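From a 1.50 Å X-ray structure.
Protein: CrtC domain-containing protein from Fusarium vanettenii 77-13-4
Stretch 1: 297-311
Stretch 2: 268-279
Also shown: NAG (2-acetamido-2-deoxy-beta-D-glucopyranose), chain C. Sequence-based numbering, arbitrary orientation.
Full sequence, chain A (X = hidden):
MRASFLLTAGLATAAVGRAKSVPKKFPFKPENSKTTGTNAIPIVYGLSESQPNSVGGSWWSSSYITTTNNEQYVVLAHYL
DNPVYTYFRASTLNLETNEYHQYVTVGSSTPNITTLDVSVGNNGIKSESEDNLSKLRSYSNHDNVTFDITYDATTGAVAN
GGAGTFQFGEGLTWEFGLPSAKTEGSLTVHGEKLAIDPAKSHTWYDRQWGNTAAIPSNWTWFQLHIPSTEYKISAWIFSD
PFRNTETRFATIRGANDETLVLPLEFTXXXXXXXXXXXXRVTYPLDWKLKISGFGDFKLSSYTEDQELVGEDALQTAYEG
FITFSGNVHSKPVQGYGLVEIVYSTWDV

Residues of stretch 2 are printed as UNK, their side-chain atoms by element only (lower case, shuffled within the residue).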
# COMPACT_ATOMS: atom_id res chain seq x y z
N PHE A 297 -8.61 6.07 -16.57
CA PHE A 297 -9.01 4.89 -15.83
C PHE A 297 -10.31 5.13 -15.08
O PHE A 297 -10.54 6.23 -14.57
CB PHE A 297 -7.91 4.46 -14.84
CG PHE A 297 -6.56 4.32 -15.47
CD1 PHE A 297 -6.15 3.11 -16.00
CD2 PHE A 297 -5.72 5.42 -15.58
CE1 PHE A 297 -4.91 2.99 -16.61
CE2 PHE A 297 -4.48 5.31 -16.19
CZ PHE A 297 -4.07 4.10 -16.70
N LYS A 298 -11.14 4.09 -15.03
CA LYS A 298 -12.38 4.08 -14.27
C LYS A 298 -12.23 2.99 -13.21
O LYS A 298 -12.12 1.81 -13.55
CB LYS A 298 -13.58 3.79 -15.18
CG LYS A 298 -14.90 3.60 -14.46
CD LYS A 298 -15.36 4.86 -13.75
CE LYS A 298 -15.70 4.58 -12.29
NZ LYS A 298 -16.52 3.34 -12.11
N LEU A 299 -12.20 3.39 -11.94
CA LEU A 299 -11.84 2.49 -10.85
C LEU A 299 -13.01 2.29 -9.90
O LEU A 299 -13.77 3.23 -9.64
CB LEU A 299 -10.61 3.03 -10.09
CG LEU A 299 -9.47 3.56 -10.97
CD1 LEU A 299 -9.51 5.10 -11.15
CD2 LEU A 299 -8.10 3.10 -10.44
N SER A 300 -13.14 1.08 -9.36
CA SER A 300 -14.28 0.74 -8.52
C SER A 300 -13.84 -0.09 -7.33
O SER A 300 -13.11 -1.08 -7.50
CB SER A 300 -15.34 -0.02 -9.31
OG SER A 300 -15.76 0.74 -10.43
N SER A 301 -14.28 0.29 -6.14
CA SER A 301 -14.00 -0.51 -4.97
C SER A 301 -14.71 -1.86 -5.09
O SER A 301 -15.86 -1.94 -5.53
CB SER A 301 -14.42 0.22 -3.70
OG SER A 301 -14.04 -0.52 -2.55
N TYR A 302 -14.01 -2.92 -4.70
CA TYR A 302 -14.50 -4.29 -4.90
C TYR A 302 -15.73 -4.57 -4.04
O TYR A 302 -16.65 -5.28 -4.47
CB TYR A 302 -13.39 -5.27 -4.57
CG TYR A 302 -13.60 -6.70 -5.03
CD1 TYR A 302 -13.39 -7.07 -6.35
CD2 TYR A 302 -13.97 -7.68 -4.13
CE1 TYR A 302 -13.56 -8.38 -6.77
CE2 TYR A 302 -14.15 -8.99 -4.53
CZ TYR A 302 -13.94 -9.33 -5.85
OH TYR A 302 -14.11 -10.63 -6.26
N THR A 303 -15.75 -4.06 -2.81
CA THR A 303 -16.88 -4.21 -1.91
C THR A 303 -16.90 -3.00 -0.99
O THR A 303 -15.90 -2.30 -0.83
CB THR A 303 -16.79 -5.52 -1.12
OG1 THR A 303 -18.06 -5.79 -0.50
CG2 THR A 303 -15.71 -5.45 -0.04
N GLU A 304 -18.07 -2.74 -0.39
CA GLU A 304 -18.31 -1.46 0.28
C GLU A 304 -17.43 -1.30 1.52
O GLU A 304 -16.71 -0.31 1.65
CB GLU A 304 -19.79 -1.32 0.66
CG GLU A 304 -20.75 -1.16 -0.51
CD GLU A 304 -21.04 -2.47 -1.23
OE1 GLU A 304 -20.63 -3.53 -0.72
OE2 GLU A 304 -21.68 -2.43 -2.30
N ASP A 305 -17.51 -2.24 2.46
CA ASP A 305 -16.82 -2.13 3.74
C ASP A 305 -15.40 -2.67 3.59
O ASP A 305 -15.18 -3.88 3.53
CB ASP A 305 -17.59 -2.87 4.83
CG ASP A 305 -16.89 -2.82 6.18
OD1 ASP A 305 -15.91 -2.05 6.35
OD2 ASP A 305 -17.33 -3.55 7.09
N GLN A 306 -14.42 -1.76 3.53
CA GLN A 306 -13.00 -2.10 3.60
C GLN A 306 -12.27 -1.06 4.44
O GLN A 306 -11.20 -0.57 4.07
CB GLN A 306 -12.37 -2.22 2.21
CG GLN A 306 -13.09 -3.19 1.27
CD GLN A 306 -12.34 -3.42 -0.01
OE1 GLN A 306 -11.31 -4.09 -0.03
NE2 GLN A 306 -12.83 -2.85 -1.11
N GLU A 307 -12.85 -0.72 5.59
CA GLU A 307 -12.34 0.34 6.46
C GLU A 307 -11.65 -0.24 7.69
O GLU A 307 -12.26 -1.01 8.45
CB GLU A 307 -13.46 1.28 6.89
CG GLU A 307 -12.95 2.43 7.74
CD GLU A 307 -14.08 3.25 8.32
OE1 GLU A 307 -15.14 2.67 8.65
OE2 GLU A 307 -13.90 4.48 8.46
N LEU A 308 -10.39 0.14 7.89
CA LEU A 308 -9.70 -0.08 9.16
C LEU A 308 -10.17 0.98 10.14
O LEU A 308 -9.97 2.18 9.91
CB LEU A 308 -8.19 0.02 8.95
CG LEU A 308 -7.59 -0.82 7.82
CD1 LEU A 308 -6.11 -0.54 7.65
CD2 LEU A 308 -7.79 -2.27 8.12
N VAL A 309 -10.79 0.56 11.24
CA VAL A 309 -11.49 1.47 12.15
C VAL A 309 -10.61 1.73 13.36
O VAL A 309 -10.39 0.84 14.19
CB VAL A 309 -12.85 0.92 12.57
CG1 VAL A 309 -13.52 1.90 13.52
CG2 VAL A 309 -13.71 0.66 11.35
N GLY A 310 -10.15 2.97 13.49
CA GLY A 310 -9.34 3.38 14.62
C GLY A 310 -10.14 4.20 15.61
O GLY A 310 -11.34 4.43 15.45
N GLU A 311 -9.45 4.63 16.66
CA GLU A 311 -10.06 5.50 17.66
C GLU A 311 -10.00 6.97 17.29
O GLU A 311 -10.77 7.77 17.83
CB GLU A 311 -9.40 5.26 19.02
CG GLU A 311 -9.56 3.82 19.51
CD GLU A 311 -9.09 3.61 20.94
OE1 GLU A 311 -7.87 3.67 21.19
OE2 GLU A 311 -9.96 3.38 21.81
N UNK A 268 -13.50 11.91 -7.61
CA UNK A 268 -14.19 10.94 -6.76
C UNK A 268 -15.67 10.90 -7.10
O UNK A 268 -16.30 11.94 -7.33
c UNK A 268 -13.95 11.48 -5.35
c UNK A 268 -13.32 13.21 -6.94
c UNK A 268 -13.89 12.98 -5.55
N UNK A 269 -16.23 9.70 -7.14
CA UNK A 269 -17.61 9.49 -7.58
C UNK A 269 -18.40 8.91 -6.42
O UNK A 269 -18.00 7.91 -5.82
c UNK A 269 -16.92 9.24 -9.97
c UNK A 269 -16.61 8.31 -11.11
c UNK A 269 -17.67 8.58 -8.81
c UNK A 269 -19.12 8.32 -9.22
N UNK A 270 -19.52 9.56 -6.09
CA UNK A 270 -20.29 9.22 -4.90
C UNK A 270 -21.64 8.59 -5.23
O UNK A 270 -22.54 8.59 -4.38
c UNK A 270 -18.95 10.68 -2.03
c UNK A 270 -18.35 11.81 -4.04
c UNK A 270 -17.21 12.31 -3.42
o UNK A 270 -15.83 12.47 -1.47
c UNK A 270 -19.24 10.99 -3.36
c UNK A 270 -16.95 11.99 -2.10
c UNK A 270 -17.82 11.17 -1.40
c UNK A 270 -20.49 10.46 -4.03
N UNK A 271 -21.81 8.04 -6.43
CA UNK A 271 -22.99 7.22 -6.70
C UNK A 271 -23.08 6.08 -5.70
O UNK A 271 -24.17 5.75 -5.21
c UNK A 271 -22.96 6.68 -8.13
c UNK A 271 -22.40 7.30 -10.49
c UNK A 271 -23.11 7.73 -9.21
c UNK A 271 -23.39 6.95 -11.60
n UNK A 271 -22.70 6.54 -12.86
N UNK A 272 -21.94 5.47 -5.37
CA UNK A 272 -21.83 4.46 -4.32
C UNK A 272 -20.93 5.01 -3.22
O UNK A 272 -19.91 5.64 -3.50
c UNK A 272 -21.24 3.16 -4.85
c UNK A 272 -21.93 2.59 -6.07
n UNK A 272 -19.94 1.19 -6.50
n UNK A 272 -19.69 -0.81 -5.39
c UNK A 272 -19.16 0.23 -6.02
c UNK A 272 -21.40 1.20 -6.39
n UNK A 272 -17.84 0.30 -6.17
N UNK A 273 -21.33 4.80 -1.98
CA UNK A 273 -20.58 5.33 -0.85
C UNK A 273 -20.51 4.30 0.25
O UNK A 273 -21.26 3.32 0.28
c UNK A 273 -21.20 7.74 -1.34
c UNK A 273 -21.21 6.62 -0.29
o UNK A 273 -22.55 6.37 0.13
N UNK A 274 -19.57 4.52 1.17
CA UNK A 274 -19.50 3.79 2.43
C UNK A 274 -19.33 4.79 3.56
O UNK A 274 -18.34 5.54 3.59
c UNK A 274 -18.34 2.78 2.45
c UNK A 274 -18.30 2.02 3.75
o UNK A 274 -18.30 -0.06 7.36
c UNK A 274 -19.31 1.12 4.07
c UNK A 274 -17.28 2.22 4.68
c UNK A 274 -19.31 0.43 5.27
c UNK A 274 -18.29 0.64 6.17
c UNK A 274 -17.27 1.53 5.88
N UNK A 275 -20.28 4.82 4.48
CA UNK A 275 -20.15 5.67 5.65
C UNK A 275 -19.21 5.03 6.66
O UNK A 275 -19.37 3.85 7.00
c UNK A 275 -21.51 5.95 6.29
c UNK A 275 -22.12 8.19 5.28
c UNK A 275 -22.47 6.72 5.41
o UNK A 275 -21.24 8.67 6.04
o UNK A 275 -22.72 8.88 4.42
N UNK A 276 -18.23 5.80 7.13
CA UNK A 276 -17.28 5.33 8.13
C UNK A 276 -18.00 4.89 9.39
O UNK A 276 -18.97 5.51 9.83
c UNK A 276 -16.28 6.44 8.46
o UNK A 276 -15.42 6.04 9.50
N UNK A 277 -17.50 3.82 10.01
CA UNK A 277 -17.99 3.41 11.32
C UNK A 277 -17.77 4.49 12.37
O UNK A 277 -18.44 4.47 13.41
c UNK A 277 -17.32 2.11 11.75
N UNK A 278 -16.83 5.41 12.15
CA UNK A 278 -16.60 6.49 13.10
C UNK A 278 -17.68 7.55 13.05
O UNK A 278 -17.74 8.39 13.96
c UNK A 278 -14.11 6.15 12.79
o UNK A 278 -15.32 7.88 11.59
c UNK A 278 -15.25 7.17 12.84
N UNK A 279 -18.52 7.54 12.02
CA UNK A 279 -19.50 8.58 11.81
C UNK A 279 -18.95 9.87 11.25
O UNK A 279 -19.72 10.83 11.10
C1 NAG C . -14.61 17.18 -0.74
C2 NAG C . -15.12 18.62 -0.78
C3 NAG C . -16.61 18.63 -1.06
C4 NAG C . -16.92 17.82 -2.32
C5 NAG C . -16.27 16.44 -2.25
C6 NAG C . -16.37 15.69 -3.56
C7 NAG C . -13.70 20.01 0.66
C8 NAG C . -13.56 20.66 2.00
N2 NAG C . -14.82 19.31 0.46
O3 NAG C . -17.04 19.98 -1.24
O4 NAG C . -18.33 17.67 -2.48
O5 NAG C . -14.87 16.56 -1.96
O6 NAG C . -15.60 16.33 -4.57
O7 NAG C . -12.84 20.12 -0.21
O HOH W 1 -18.35 -3.65 -6.05
O HOH W 2 -16.43 0.38 9.09

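Position 268 carries three side-chain carbons that close a ring onto the backbone N, which identifies Pro268. It lies out of reach of stretch 1, and Pro268 CG is 3.9 Å from O6 of the NAG. At position 269, four carbons fork at the first, with one arm two carbons long and no heteroatom; the end carbon of the longer arm meets CE of Lys298. Branching at CB with this count means Ile269, and the distance from Ile269 CD1 to Lys298 CE is 4.0 Å, an aliphatic contact.

Position 270 has one carbon leading to a six-carbon ring that bears an oxygen, the phenol of Tyr270. The ring lies close to the sugar, with Tyr270 CE1 3.5 Å from NAG C6, and touches nothing on stretch 1. Position 271, four carbons in a row ending in nitrogen, is Lys271, an exposed residue at the corner where the chain changes direction.

Position 272 shows three carbons, a nitrogen, and a carbon carrying two more nitrogens, one of which approaches Ser301 O. This guanidinium belongs to Arg272, and Arg272 NH2 donates a hydrogen bond to Ser301 O (3.1 Å, 166°). The carbonyl lies near the guanidinium plane, where the N-H bonds point, consistent with the nearly linear geometry. Glu304 OE2 is 4.0 Å from Arg272 NH1, too far for a salt bridge, though the opposite charges remain near each other. Water 1 accepts a weak bond from NH1 and donates to Tyr302 O.

Position 273 has one carbon carrying one oxygen and one further carbon: Thr273, pointing away from stretch 1. Position 274 again has one carbon and a six-carbon ring with an oxygen, but here the ring reaches stretch 1, lying against the backbone of Asp305. This is Tyr274. The CA of Asp305 sits 4.0 Å from the centroid of the Tyr274 ring, 13° off the normal, a CH-pi contact over one face, while Glu307 OE1 approaches the ring edge, 3.7 Å from Tyr274 CE2. Water 2 links the phenol to the carboxylate, 2.6 Å from Tyr274 OH and donating to Glu307 OE1 at 2.7 Å.

Position 275 has three carbons, the third bearing two oxygens, and points away: Glu275. At position 276 there is a carbon and an oxygen, the oxygen against Glu307 OE2. This is Ser276, and Ser276 OG donates a very short 2.4 Å hydrogen bond to Glu307 OE2. The lone carbon of position 277 packs against Val309, and the backbone N faces Glu307 OE1. This is Ala277: Ala277 CB is 3.9 Å from Val309 CG2, and Ala277 N donates to Glu307 OE1 (3.0 Å, 166°). Position 278 has one carbon carrying an oxygen and a carbon, the latter near Gly310 O. It is Thr278, with Thr278 CG2 4.2 Å from Gly310 O; its N and OG1 both donate to Ser276 OG. Position 279 has no side chain and a phi of 77°, which favours glycine: Gly279 closes a type I turn, Gly279 N donating to Ser276 O at 3.0 Å.

The contact buries 580 Å² and rests largely on side chains meeting backbone or carboxylate. Arg272 binds the Ser301 carbonyl, between the Ile269–Lys298 contact and Tyr274, Tyr274 covers the middle, and Glu307 grips the turn with both carboxylate oxygens.

Stretch 2 268-279: PIYKRTYESATG
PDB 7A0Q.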